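Local coordinates for carboxypeptidase A (Helicoverpa armigera, PDB 1JQG), which probably acts as a zinc metallocarboxypeptidase that trims residues from the C-terminal end of peptides, here in its proenzyme form, at residues 25-30 with 71-76; 39-44 with 358-363; 109-112 with 116-119. One frame throughout, in Å; residues are numbered along the deposited sequence.

Interaction 1: 25-30 with 71-76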
ATOM      1  N   ALA A  25       0.772  21.400   9.253  1.00 27.18           N
ATOM      2  CA  ALA A  25      -0.089  20.889  10.311  1.00 24.25           C
ATOM      3  C   ALA A  25      -1.084  19.827   9.815  1.00 25.78           C
ATOM      4  O   ALA A  25      -1.638  19.818   8.715  1.00 22.71           O
ATOM      5  CB  ALA A  25      -0.921  21.986  10.950  1.00 25.73           C
ATOM      6  N   VAL A  26      -1.367  18.874  10.703  1.00 24.77           N
ATOM      7  CA  VAL A  26      -2.312  17.807  10.446  1.00 23.64           C
ATOM      8  C   VAL A  26      -3.645  18.166  11.081  1.00 23.25           C
ATOM      9  O   VAL A  26      -3.689  18.464  12.283  1.00 21.17           O
ATOM     10  CB  VAL A  26      -1.813  16.442  10.997  1.00 26.48           C
ATOM     11  CG1 VAL A  26      -2.898  15.374  10.937  1.00 23.83           C
ATOM     12  CG2 VAL A  26      -0.628  15.992  10.146  1.00 19.32           C
ATOM     13  N   TYR A  27      -4.686  18.145  10.263  1.00 21.95           N
ATOM     14  CA  TYR A  27      -6.022  18.473  10.738  1.00 27.37           C
ATOM     15  C   TYR A  27      -6.912  17.233  10.713  1.00 31.10           C
ATOM     16  O   TYR A  27      -6.692  16.271   9.955  1.00 31.59           O
ATOM     17  CB  TYR A  27      -6.628  19.586   9.896  1.00 29.82           C
ATOM     18  CG  TYR A  27      -6.106  20.981  10.177  1.00 32.89           C
ATOM     19  CD1 TYR A  27      -5.017  21.471   9.472  1.00 32.42           C
ATOM     20  CD2 TYR A  27      -6.713  21.817  11.111  1.00 34.45           C
ATOM     21  CE1 TYR A  27      -4.551  22.761   9.686  1.00 34.65           C
ATOM     22  CE2 TYR A  27      -6.232  23.091  11.359  1.00 36.66           C
ATOM     23  CZ  TYR A  27      -5.152  23.556  10.635  1.00 36.06           C
ATOM     24  OH  TYR A  27      -4.664  24.809  10.850  1.00 42.65           O
ATOM     25  N   GLN A  28      -7.933  17.236  11.548  1.00 33.08           N
ATOM     26  CA  GLN A  28      -8.945  16.187  11.573  1.00 32.94           C
ATOM     27  C   GLN A  28     -10.293  16.804  11.200  1.00 32.74           C
ATOM     28  O   GLN A  28     -10.785  17.642  11.957  1.00 36.26           O
ATOM     29  CB  GLN A  28      -8.916  15.513  12.936  1.00 27.69           C
ATOM     30  CG  GLN A  28      -9.980  14.461  13.123  1.00 32.68           C
ATOM     31  CD  GLN A  28     -10.099  14.000  14.573  1.00 40.82           C
ATOM     32  OE1 GLN A  28     -11.164  14.221  15.181  1.00 37.17           O
ATOM     33  NE2 GLN A  28      -9.022  13.393  15.064  1.00 33.95           N
ATOM     34  N   VAL A  29     -10.806  16.467  10.016  1.00 30.44           N
ATOM     35  CA  VAL A  29     -12.079  17.013   9.566  1.00 30.08           C
ATOM     36  C   VAL A  29     -13.221  16.058   9.890  1.00 28.45           C
ATOM     37  O   VAL A  29     -13.115  14.893   9.567  1.00 26.84           O
ATOM     38  CB  VAL A  29     -12.084  17.350   8.067  1.00 31.87           C
ATOM     39  CG1 VAL A  29     -10.900  18.300   7.837  1.00 31.12           C
ATOM     40  CG2 VAL A  29     -11.934  16.162   7.142  1.00 41.84           C
ATOM     41  N   ASP A  30     -14.249  16.542  10.564  1.00 31.72           N
ATOM     42  CA  ASP A  30     -15.407  15.790  10.984  1.00 28.55           C
ATOM     43  C   ASP A  30     -16.615  16.263  10.205  1.00 28.76           C
ATOM     44  O   ASP A  30     -17.048  17.380  10.459  1.00 30.87           O
ATOM     45  CB  ASP A  30     -15.695  15.946  12.483  1.00 34.43           C
ATOM     46  CG  ASP A  30     -14.496  15.614  13.343  1.00 36.54           C
ATOM     47  OD1 ASP A  30     -14.555  14.541  13.959  1.00 45.14           O
ATOM     48  OD2 ASP A  30     -13.526  16.413  13.364  1.00 44.33           O
ATOM     49  N   GLU A  71      -4.560  29.156   7.156  1.00 48.34           N
ATOM     50  CA  GLU A  71      -5.578  30.177   7.382  1.00 49.24           C
ATOM     51  C   GLU A  71      -6.727  30.075   6.385  1.00 48.14           C
ATOM     52  O   GLU A  71      -7.900  30.204   6.756  1.00 46.59           O
ATOM     53  CB  GLU A  71      -4.955  31.577   7.329  1.00 57.03           C
ATOM     54  CG  GLU A  71      -5.846  32.693   7.854  1.00 63.59           C
ATOM     55  CD  GLU A  71      -5.098  33.998   8.071  1.00 74.65           C
ATOM     56  OE1 GLU A  71      -4.838  34.758   7.099  1.00 76.66           O
ATOM     57  OE2 GLU A  71      -4.734  34.315   9.236  1.00 73.22           O
ATOM     58  N   ILE A  72      -6.410  29.858   5.112  1.00 45.86           N
ATOM     59  CA  ILE A  72      -7.418  29.717   4.069  1.00 43.81           C
ATOM     60  C   ILE A  72      -8.247  28.445   4.265  1.00 42.93           C
ATOM     61  O   ILE A  72      -9.450  28.419   4.012  1.00 41.46           O
ATOM     62  CB  ILE A  72      -6.762  29.668   2.677  1.00 45.96           C
ATOM     63  CG1 ILE A  72      -5.951  30.944   2.393  1.00 49.89           C
ATOM     64  CG2 ILE A  72      -7.812  29.459   1.600  1.00 41.93           C
ATOM     65  CD1 ILE A  72      -5.155  30.818   1.094  1.00 52.37           C
ATOM     66  N   PHE A  73      -7.573  27.374   4.691  1.00 41.47           N
ATOM     67  CA  PHE A  73      -8.168  26.065   4.852  1.00 41.05           C
ATOM     68  C   PHE A  73      -9.256  26.081   5.925  1.00 40.38           C
ATOM     69  O   PHE A  73     -10.388  25.646   5.658  1.00 38.65           O
ATOM     70  CB  PHE A  73      -7.110  25.010   5.164  1.00 35.62           C
ATOM     71  CG  PHE A  73      -7.644  23.686   5.629  1.00 38.66           C
ATOM     72  CD1 PHE A  73      -7.637  23.308   6.960  1.00 36.13           C
ATOM     73  CD2 PHE A  73      -8.156  22.807   4.671  1.00 38.59           C
ATOM     74  CE1 PHE A  73      -8.122  22.054   7.319  1.00 42.59           C
ATOM     75  CE2 PHE A  73      -8.645  21.572   5.037  1.00 41.92           C
ATOM     76  CZ  PHE A  73      -8.621  21.190   6.362  1.00 39.38           C
ATOM     77  N   GLU A  74      -8.925  26.595   7.114  1.00 38.47           N
ATOM     78  CA  GLU A  74      -9.833  26.571   8.238  1.00 41.19           C
ATOM     79  C   GLU A  74     -10.863  27.689   8.134  1.00 45.36           C
ATOM     80  O   GLU A  74     -11.894  27.641   8.811  1.00 49.97           O
ATOM     81  CB  GLU A  74      -9.109  26.678   9.571  1.00 40.52           C
ATOM     82  CG  GLU A  74      -8.207  27.845   9.741  1.00 36.05           C
ATOM     83  CD  GLU A  74      -7.503  27.874  11.085  1.00 48.96           C
ATOM     84  OE1 GLU A  74      -7.726  28.948  11.720  1.00 57.77           O
ATOM     85  OE2 GLU A  74      -6.777  26.912  11.477  1.00 36.87           O
ATOM     86  N   ASN A  75     -10.612  28.639   7.253  1.00 43.88           N
ATOM     87  CA  ASN A  75     -11.529  29.707   6.946  1.00 44.60           C
ATOM     88  C   ASN A  75     -12.754  29.160   6.232  1.00 44.56           C
ATOM     89  O   ASN A  75     -13.847  29.568   6.585  1.00 45.04           O
ATOM     90  CB  ASN A  75     -10.869  30.751   6.036  1.00 52.07           C
ATOM     91  CG  ASN A  75     -11.583  32.087   6.049  1.00 52.55           C
ATOM     92  OD1 ASN A  75     -11.251  32.937   6.875  1.00 58.16           O
ATOM     93  ND2 ASN A  75     -12.547  32.240   5.144  1.00 57.38           N
ATOM     94  N   PHE A  76     -12.510  28.295   5.254  1.00 45.90           N
ATOM     95  CA  PHE A  76     -13.550  27.652   4.468  1.00 43.88           C
ATOM     96  C   PHE A  76     -14.396  26.700   5.300  1.00 44.23           C
ATOM     97  O   PHE A  76     -15.617  26.705   5.197  1.00 45.10           O
ATOM     98  CB  PHE A  76     -12.919  26.887   3.302  1.00 45.65           C
ATOM     99  CG  PHE A  76     -13.881  26.049   2.501  1.00 49.06           C
ATOM    100  CD1 PHE A  76     -14.617  26.642   1.492  1.00 48.93           C
ATOM    101  CD2 PHE A  76     -14.061  24.689   2.733  1.00 46.75           C
ATOM    102  CE1 PHE A  76     -15.506  25.902   0.736  1.00 50.77           C
ATOM    103  CE2 PHE A  76     -14.944  23.955   1.978  1.00 41.28           C
ATOM    104  CZ  PHE A  76     -15.668  24.553   0.976  1.00 43.51           C
TER
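Y27 and F73 carry most of this contact, the corner CE1 of the phenylalanine pressing on one face of the tyrosine ring near its CG. CE1 of F73 stands 3.7 Å from CG of Y27. The ring planes are inclined by 52°, so the pair is neither a stack nor an edge-to-face meeting, and the two side chains run antiparallel alongside each other. F73 also receives V29 at its rim: CG1 of the valine lies near the phenylalanine plane, 4.0 Å from CZ. At the far end of the tyrosine, OE2 of E74 comes within 3.0 Å of the phenol OH of Y27, the carboxylate turned 88° against the ring. The extended chain of E74 beyond CG carries the carboxylate to that hydroxyl. Tyrosine suits this place because its ring packs on F73 while its hydroxyl reaches polar partners at the rim. Were Y27 an alanine, the face on which F73 rests would go, probably opening a gap there and leaving the E74 carboxylate without the hydroxyl beside it.

Strand 25-30 and helix 70-80 belong to the activation domain, a βαββαβ open sandwich in which two helices cover one face of a four-stranded antiparallel sheet. The short segments run almost parallel, 8° apart, with axes 11.6 Å from each other, a spacing that large aromatic rings can bridge. V29, branched at CB, suits the strand, and F73 suits the buried flank of the helix. Further out, V63 and V65 of the adjoining strand and F43 of helix 34-46 touch F73. R70 makes a weak hydrogen bond to the Y27 hydroxyl through NE.

Interaction 2: 39-44 with 358-363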
ATOM      1  N   LEU A  39     -18.384  18.443  -0.347  1.00 38.92           N
ATOM      2  CA  LEU A  39     -17.912  19.779  -0.076  1.00 38.33           C
ATOM      3  C   LEU A  39     -16.420  19.769   0.236  1.00 38.58           C
ATOM      4  O   LEU A  39     -15.612  20.452  -0.390  1.00 38.97           O
ATOM      5  CB  LEU A  39     -18.646  20.386   1.117  1.00 36.77           C
ATOM      6  CG  LEU A  39     -18.489  21.864   1.437  1.00 43.35           C
ATOM      7  CD1 LEU A  39     -18.954  22.778   0.304  1.00 43.62           C
ATOM      8  CD2 LEU A  39     -19.285  22.180   2.708  1.00 48.55           C
ATOM      9  N   VAL A  40     -16.050  19.009   1.264  1.00 38.41           N
ATOM     10  CA  VAL A  40     -14.691  18.971   1.792  1.00 35.06           C
ATOM     11  C   VAL A  40     -13.740  18.330   0.799  1.00 33.49           C
ATOM     12  O   VAL A  40     -12.626  18.820   0.590  1.00 32.47           O
ATOM     13  CB  VAL A  40     -14.609  18.243   3.145  1.00 31.33           C
ATOM     14  CG1 VAL A  40     -13.206  18.146   3.690  1.00 34.72           C
ATOM     15  CG2 VAL A  40     -15.485  18.967   4.164  1.00 33.18           C
ATOM     16  N   HIS A  41     -14.213  17.317   0.099  1.00 34.59           N
ATOM     17  CA  HIS A  41     -13.433  16.546  -0.854  1.00 35.09           C
ATOM     18  C   HIS A  41     -12.945  17.391  -2.016  1.00 36.34           C
ATOM     19  O   HIS A  41     -11.746  17.393  -2.270  1.00 39.38           O
ATOM     20  CB  HIS A  41     -14.225  15.355  -1.398  1.00 38.26           C
ATOM     21  CG  HIS A  41     -13.422  14.484  -2.314  1.00 43.21           C
ATOM     22  ND1 HIS A  41     -12.460  13.614  -1.860  1.00 38.96           N
ATOM     23  CD2 HIS A  41     -13.446  14.359  -3.669  1.00 44.67           C
ATOM     24  CE1 HIS A  41     -11.923  12.995  -2.891  1.00 40.83           C
ATOM     25  NE2 HIS A  41     -12.504  13.425  -4.005  1.00 41.47           N
ATOM     26  N   ASP A  42     -13.822  18.130  -2.662  1.00 37.98           N
ATOM     27  CA  ASP A  42     -13.500  19.002  -3.778  1.00 34.48           C
ATOM     28  C   ASP A  42     -12.562  20.124  -3.334  1.00 34.53           C
ATOM     29  O   ASP A  42     -11.629  20.490  -4.050  1.00 33.11           O
ATOM     30  CB  ASP A  42     -14.783  19.597  -4.371  1.00 36.87           C
ATOM     31  CG  ASP A  42     -15.701  18.562  -4.980  1.00 38.14           C
ATOM     32  OD1 ASP A  42     -15.206  17.475  -5.352  1.00 44.65           O
ATOM     33  OD2 ASP A  42     -16.909  18.828  -5.104  1.00 41.45           O
ATOM     34  N   PHE A  43     -12.812  20.667  -2.135  1.00 33.40           N
ATOM     35  CA  PHE A  43     -12.005  21.768  -1.623  1.00 35.99           C
ATOM     36  C   PHE A  43     -10.545  21.342  -1.439  1.00 36.17           C
ATOM     37  O   PHE A  43      -9.620  21.996  -1.886  1.00 37.22           O
ATOM     38  CB  PHE A  43     -12.550  22.265  -0.295  1.00 30.59           C
ATOM     39  CG  PHE A  43     -11.732  23.358   0.341  1.00 34.16           C
ATOM     40  CD1 PHE A  43     -11.623  24.599  -0.255  1.00 34.22           C
ATOM     41  CD2 PHE A  43     -11.103  23.150   1.552  1.00 35.10           C
ATOM     42  CE1 PHE A  43     -10.877  25.620   0.310  1.00 34.89           C
ATOM     43  CE2 PHE A  43     -10.361  24.162   2.144  1.00 43.00           C
ATOM     44  CZ  PHE A  43     -10.247  25.391   1.519  1.00 44.15           C
ATOM     45  N   GLU A  44     -10.353  20.190  -0.818  1.00 35.24           N
ATOM     46  CA  GLU A  44      -9.042  19.606  -0.613  1.00 37.50           C
ATOM     47  C   GLU A  44      -8.327  19.430  -1.954  1.00 35.01           C
ATOM     48  O   GLU A  44      -7.113  19.615  -2.013  1.00 30.82           O
ATOM     49  CB  GLU A  44      -9.184  18.261   0.157  1.00 32.52           C
ATOM     50  CG  GLU A  44      -9.686  18.441   1.592  1.00 32.02           C
ATOM     51  CD  GLU A  44     -10.048  17.123   2.252  1.00 29.66           C
ATOM     52  OE1 GLU A  44     -10.600  16.212   1.605  1.00 31.41           O
ATOM     53  OE2 GLU A  44      -9.783  16.943   3.464  1.00 30.16           O
ATOM     54  N   VAL A 358     -16.810   2.124   1.555  1.00 31.92           N
ATOM     55  CA  VAL A 358     -16.042   2.418   2.773  1.00 28.69           C
ATOM     56  C   VAL A 358     -15.294   3.732   2.689  1.00 32.66           C
ATOM     57  O   VAL A 358     -15.339   4.572   3.583  1.00 34.56           O
ATOM     58  CB  VAL A 358     -15.060   1.275   3.072  1.00 29.67           C
ATOM     59  CG1 VAL A 358     -14.160   1.524   4.273  1.00 17.52           C
ATOM     60  CG2 VAL A 358     -15.873  -0.021   3.270  1.00 20.30           C
ATOM     61  N   LEU A 359     -14.511   3.945   1.633  1.00 34.64           N
ATOM     62  CA  LEU A 359     -13.726   5.171   1.493  1.00 33.61           C
ATOM     63  C   LEU A 359     -14.412   6.161   0.573  1.00 36.83           C
ATOM     64  O   LEU A 359     -15.317   6.888   1.008  1.00 39.75           O
ATOM     65  CB  LEU A 359     -12.295   4.886   1.000  1.00 31.59           C
ATOM     66  CG  LEU A 359     -11.459   3.972   1.917  1.00 30.36           C
ATOM     67  CD1 LEU A 359     -10.103   3.622   1.286  1.00 19.36           C
ATOM     68  CD2 LEU A 359     -11.292   4.668   3.257  1.00 20.72           C
ATOM     69  N   TYR A 360     -13.958   6.271  -0.670  1.00 36.31           N
ATOM     70  CA  TYR A 360     -14.503   7.237  -1.624  1.00 36.75           C
ATOM     71  C   TYR A 360     -14.243   6.753  -3.055  1.00 39.23           C
ATOM     72  O   TYR A 360     -13.445   5.835  -3.315  1.00 38.04           O
ATOM     73  CB  TYR A 360     -13.866   8.615  -1.449  1.00 37.99           C
ATOM     74  CG  TYR A 360     -14.728   9.770  -1.928  1.00 43.69           C
ATOM     75  CD1 TYR A 360     -15.690  10.344  -1.113  1.00 46.02           C
ATOM     76  CD2 TYR A 360     -14.596  10.309  -3.203  1.00 45.80           C
ATOM     77  CE1 TYR A 360     -16.486  11.390  -1.537  1.00 46.01           C
ATOM     78  CE2 TYR A 360     -15.389  11.355  -3.647  1.00 45.08           C
ATOM     79  CZ  TYR A 360     -16.335  11.892  -2.806  1.00 44.52           C
ATOM     80  OH  TYR A 360     -17.147  12.937  -3.188  1.00 44.35           O
ATOM     81  N   ALA A 361     -14.921   7.386  -4.019  1.00 36.30           N
ATOM     82  CA  ALA A 361     -14.764   6.973  -5.417  1.00 36.75           C
ATOM     83  C   ALA A 361     -13.303   7.025  -5.843  1.00 33.42           C
ATOM     84  O   ALA A 361     -12.610   7.993  -5.620  1.00 37.14           O
ATOM     85  CB  ALA A 361     -15.694   7.775  -6.319  1.00 34.78           C
ATOM     86  N   ALA A 362     -12.847   5.972  -6.489  1.00 32.10           N
ATOM     87  CA  ALA A 362     -11.470   5.849  -6.958  1.00 32.76           C
ATOM     88  C   ALA A 362     -11.424   4.977  -8.209  1.00 33.12           C
ATOM     89  O   ALA A 362     -12.175   4.029  -8.351  1.00 37.78           O
ATOM     90  CB  ALA A 362     -10.545   5.230  -5.918  1.00 23.95           C
ATOM     91  N   SER A 363     -10.511   5.267  -9.106  1.00 35.64           N
ATOM     92  CA  SER A 363     -10.321   4.504 -10.323  1.00 36.77           C
ATOM     93  C   SER A 363      -8.845   4.305 -10.634  1.00 34.55           C
ATOM     94  O   SER A 363      -8.010   4.972 -10.026  1.00 29.96           O
ATOM     95  CB  SER A 363     -10.981   5.199 -11.522  1.00 37.59           C
ATOM     96  OG  SER A 363     -10.427   6.516 -11.617  1.00 44.47           O
TER
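The backbones stay well apart, with H41 on a helical turn and Y360 in an extended stretch of loop just beyond helix 355-358, their CA atoms 9.4 Å from each other. Both side chains start out toward the other segment and bridge that distance as a face-to-face stack, centroids 4.1 Å apart and planes tilted by 25°. The overlap is displaced to one side: the phenol corner CE2 of Y360 sits over the imidazole face, 3.6 Å from NE2 of H41, while CZ extends the contact over CG and CD2. The hydroxyl of Y360 continues past the ring and comes within 4.2 Å of CB of H41. H41 has CG anti to its own backbone nitrogen (chi1 -176°), which carries the imidazole out from the helix to meet the phenol. The long, flat side chain of Y360 suits the loop because it spans the gap to the helix and gives the imidazole a face to lie against.

This is the seam between the activation domain and the enzyme, since helix 34-46 belongs to the former and the loop 358-363 to the zinc carboxypeptidase domain. The sequence around Y360 and its spacing from E382, the predicted proton donor or acceptor, are consistent with the mobile tyrosine that in M14 carboxypeptidases closes over a bound substrate. Its side chain lies about 11 Å from that of E382 and about 13 Å from the zinc ion. A histidine suits the helix position because it offers a flat face for stacking and still has nitrogens for polar partners. One of them, ND1, makes a weak hydrogen bond to OD2 of D54, whose carboxylate would tend to favour a positively charged imidazole. R59 hydrogen-bonds through NH2 to the carbonyl oxygen of V358.

Interaction 3: 109-112 with 116-119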
ATOM      1  N   SER A 109      20.474  -3.469  15.386  1.00 35.80           N
ATOM      2  CA  SER A 109      20.035  -4.555  14.554  1.00 38.73           C
ATOM      3  C   SER A 109      21.170  -5.483  14.116  1.00 40.52           C
ATOM      4  O   SER A 109      22.205  -5.089  13.594  1.00 41.54           O
ATOM      5  CB  SER A 109      19.318  -4.034  13.300  1.00 37.73           C
ATOM      6  OG  SER A 109      18.804  -5.132  12.563  1.00 33.39           O
ATOM      7  N   ASN A 110      20.886  -6.785  14.160  1.00 36.56           N
ATOM      8  CA  ASN A 110      21.804  -7.807  13.680  1.00 34.17           C
ATOM      9  C   ASN A 110      21.466  -8.222  12.265  1.00 31.70           C
ATOM     10  O   ASN A 110      21.739  -9.306  11.795  1.00 32.50           O
ATOM     11  CB  ASN A 110      21.776  -9.013  14.630  1.00 38.48           C
ATOM     12  CG  ASN A 110      22.391  -8.732  15.988  1.00 41.69           C
ATOM     13  OD1 ASN A 110      22.080  -9.307  17.043  1.00 45.49           O
ATOM     14  ND2 ASN A 110      23.331  -7.801  16.017  1.00 42.35           N
ATOM     15  N   SER A 111      20.739  -7.380  11.550  1.00 33.16           N
ATOM     16  CA  SER A 111      20.269  -7.589  10.202  1.00 25.61           C
ATOM     17  C   SER A 111      21.449  -7.765   9.276  1.00 24.06           C
ATOM     18  O   SER A 111      22.466  -7.131   9.445  1.00 31.30           O
ATOM     19  CB  SER A 111      19.464  -6.397   9.698  1.00 18.15           C
ATOM     20  OG  SER A 111      18.790  -6.691   8.490  1.00 23.58           O
ATOM     21  N   THR A 112      21.327  -8.650   8.305  1.00 28.40           N
ATOM     22  CA  THR A 112      22.425  -8.937   7.380  1.00 28.77           C
ATOM     23  C   THR A 112      21.894  -8.967   5.957  1.00 30.21           C
ATOM     24  O   THR A 112      20.705  -8.973   5.634  1.00 33.13           O
ATOM     25  CB  THR A 112      23.163 -10.241   7.742  1.00 26.93           C
ATOM     26  OG1 THR A 112      24.262 -10.440   6.874  1.00 39.44           O
ATOM     27  CG2 THR A 112      22.236 -11.422   7.469  1.00 24.09           C
ATOM     28  N   LEU A 116      17.306 -10.413   6.356  1.00 28.60           N
ATOM     29  CA  LEU A 116      16.708  -9.175   6.834  1.00 26.69           C
ATOM     30  C   LEU A 116      15.862  -9.421   8.073  1.00 30.38           C
ATOM     31  O   LEU A 116      14.937 -10.209   8.001  1.00 32.22           O
ATOM     32  CB  LEU A 116      15.864  -8.536   5.738  1.00 21.28           C
ATOM     33  CG  LEU A 116      16.593  -8.043   4.479  1.00 30.74           C
ATOM     34  CD1 LEU A 116      15.629  -7.313   3.567  1.00 32.81           C
ATOM     35  CD2 LEU A 116      17.779  -7.104   4.711  1.00 27.34           C
ATOM     36  N   SER A 117      16.193  -8.772   9.184  1.00 33.92           N
ATOM     37  CA  SER A 117      15.478  -8.906  10.441  1.00 32.03           C
ATOM     38  C   SER A 117      14.183  -8.103  10.438  1.00 30.41           C
ATOM     39  O   SER A 117      13.940  -7.322   9.514  1.00 29.06           O
ATOM     40  CB  SER A 117      16.394  -8.448  11.581  1.00 33.14           C
ATOM     41  OG  SER A 117      17.447  -9.384  11.803  1.00 51.95           O
ATOM     42  N   PHE A 118      13.376  -8.278  11.507  1.00 23.86           N
ATOM     43  CA  PHE A 118      12.152  -7.500  11.634  1.00 23.61           C
ATOM     44  C   PHE A 118      12.248  -6.484  12.777  1.00 26.48           C
ATOM     45  O   PHE A 118      11.266  -6.154  13.438  1.00 28.68           O
ATOM     46  CB  PHE A 118      10.937  -8.395  11.803  1.00 23.97           C
ATOM     47  CG  PHE A 118      10.784  -9.404  10.707  1.00 27.22           C
ATOM     48  CD1 PHE A 118      11.274 -10.682  10.792  1.00 22.09           C
ATOM     49  CD2 PHE A 118      10.124  -8.991   9.543  1.00 29.38           C
ATOM     50  CE1 PHE A 118      11.114 -11.565   9.733  1.00 31.00           C
ATOM     51  CE2 PHE A 118       9.959  -9.867   8.488  1.00 27.29           C
ATOM     52  CZ  PHE A 118      10.455 -11.152   8.585  1.00 31.02           C
ATOM     53  N   ASP A 119      13.439  -5.880  12.931  1.00 23.36           N
ATOM     54  CA  ASP A 119      13.622  -4.850  13.954  1.00 23.29           C
ATOM     55  C   ASP A 119      14.070  -3.505  13.370  1.00 23.34           C
ATOM     56  O   ASP A 119      14.492  -2.568  14.077  1.00 20.63           O
ATOM     57  CB  ASP A 119      14.617  -5.338  15.006  1.00 21.69           C
ATOM     58  CG  ASP A 119      15.995  -5.603  14.409  1.00 23.86           C
ATOM     59  OD1 ASP A 119      16.924  -5.710  15.213  1.00 22.57           O
ATOM     60  OD2 ASP A 119      16.155  -5.699  13.170  1.00 26.86           O
TER
HETATM   61  O   HOH W   1      18.048  -8.180  14.765  1.00 30.30           O
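S109 reaches across to D119 from an ST turn: its OG accepts a bond from the backbone N of S111, 3.1 Å away, and donates to OD2 of D119 at 2.8 Å. The two segments belong to the loop joining helix 92-108 to helix 124-137, and they run antiparallel without forming strands. Serine fits here because one small hydroxyl can both accept and donate while staying close to the main chain. The chi1 of S109 (-175°) sets OG beside the carbonyl carbon, from where it can meet both partners. On the aspartate, OD2 is approached from its syn side, 22° out of the carboxylate plane. D119 itself has CG between its backbone N and carbonyl carbon, a conformation that brings the carboxylate back toward 109-112.

OD1 of the same group takes a bond from water 1, 2.8 Å away. That water in turn accepts from the backbone N of N110, thereby tying the aspartate to a second residue of 109-112, and has a weak link to OG of S117.

Further along, S111 offers OG to the backbone N of S117; the bond is nearly straight at 166° but long, 3.4 Å, and so weak. CB of S111 and CB of S117 pack at 4.1 Å, a closeness that small side chains permit. L116, buried and resting also on H122, starts away from 109-112, but its branch bends back so that methyl CD2 lies 3.6 Å from the carbonyl oxygen of T112.

Overall arrangement
Interaction 1 is buried and apolar in the main, whereas interactions 2 and 3 lie at the surface. Interactions 1 and 2 adjoin, sharing the activation domain: F43 of helix 34-46 packs on F73 and stacks with F76, so the helix that meets the enzyme in interaction 2 is backed by the core of interaction 1. Interaction 2 joins parts of the chain more than 300 residues apart through a single ring pair, whereas interaction 3, nested within that long loop, ties together two antiparallel runs of one interhelical loop with serine hydroxyls, a carboxylate and a water. Its centre is about 39 Å from that of interaction 2, on the opposite side of the chain's centre.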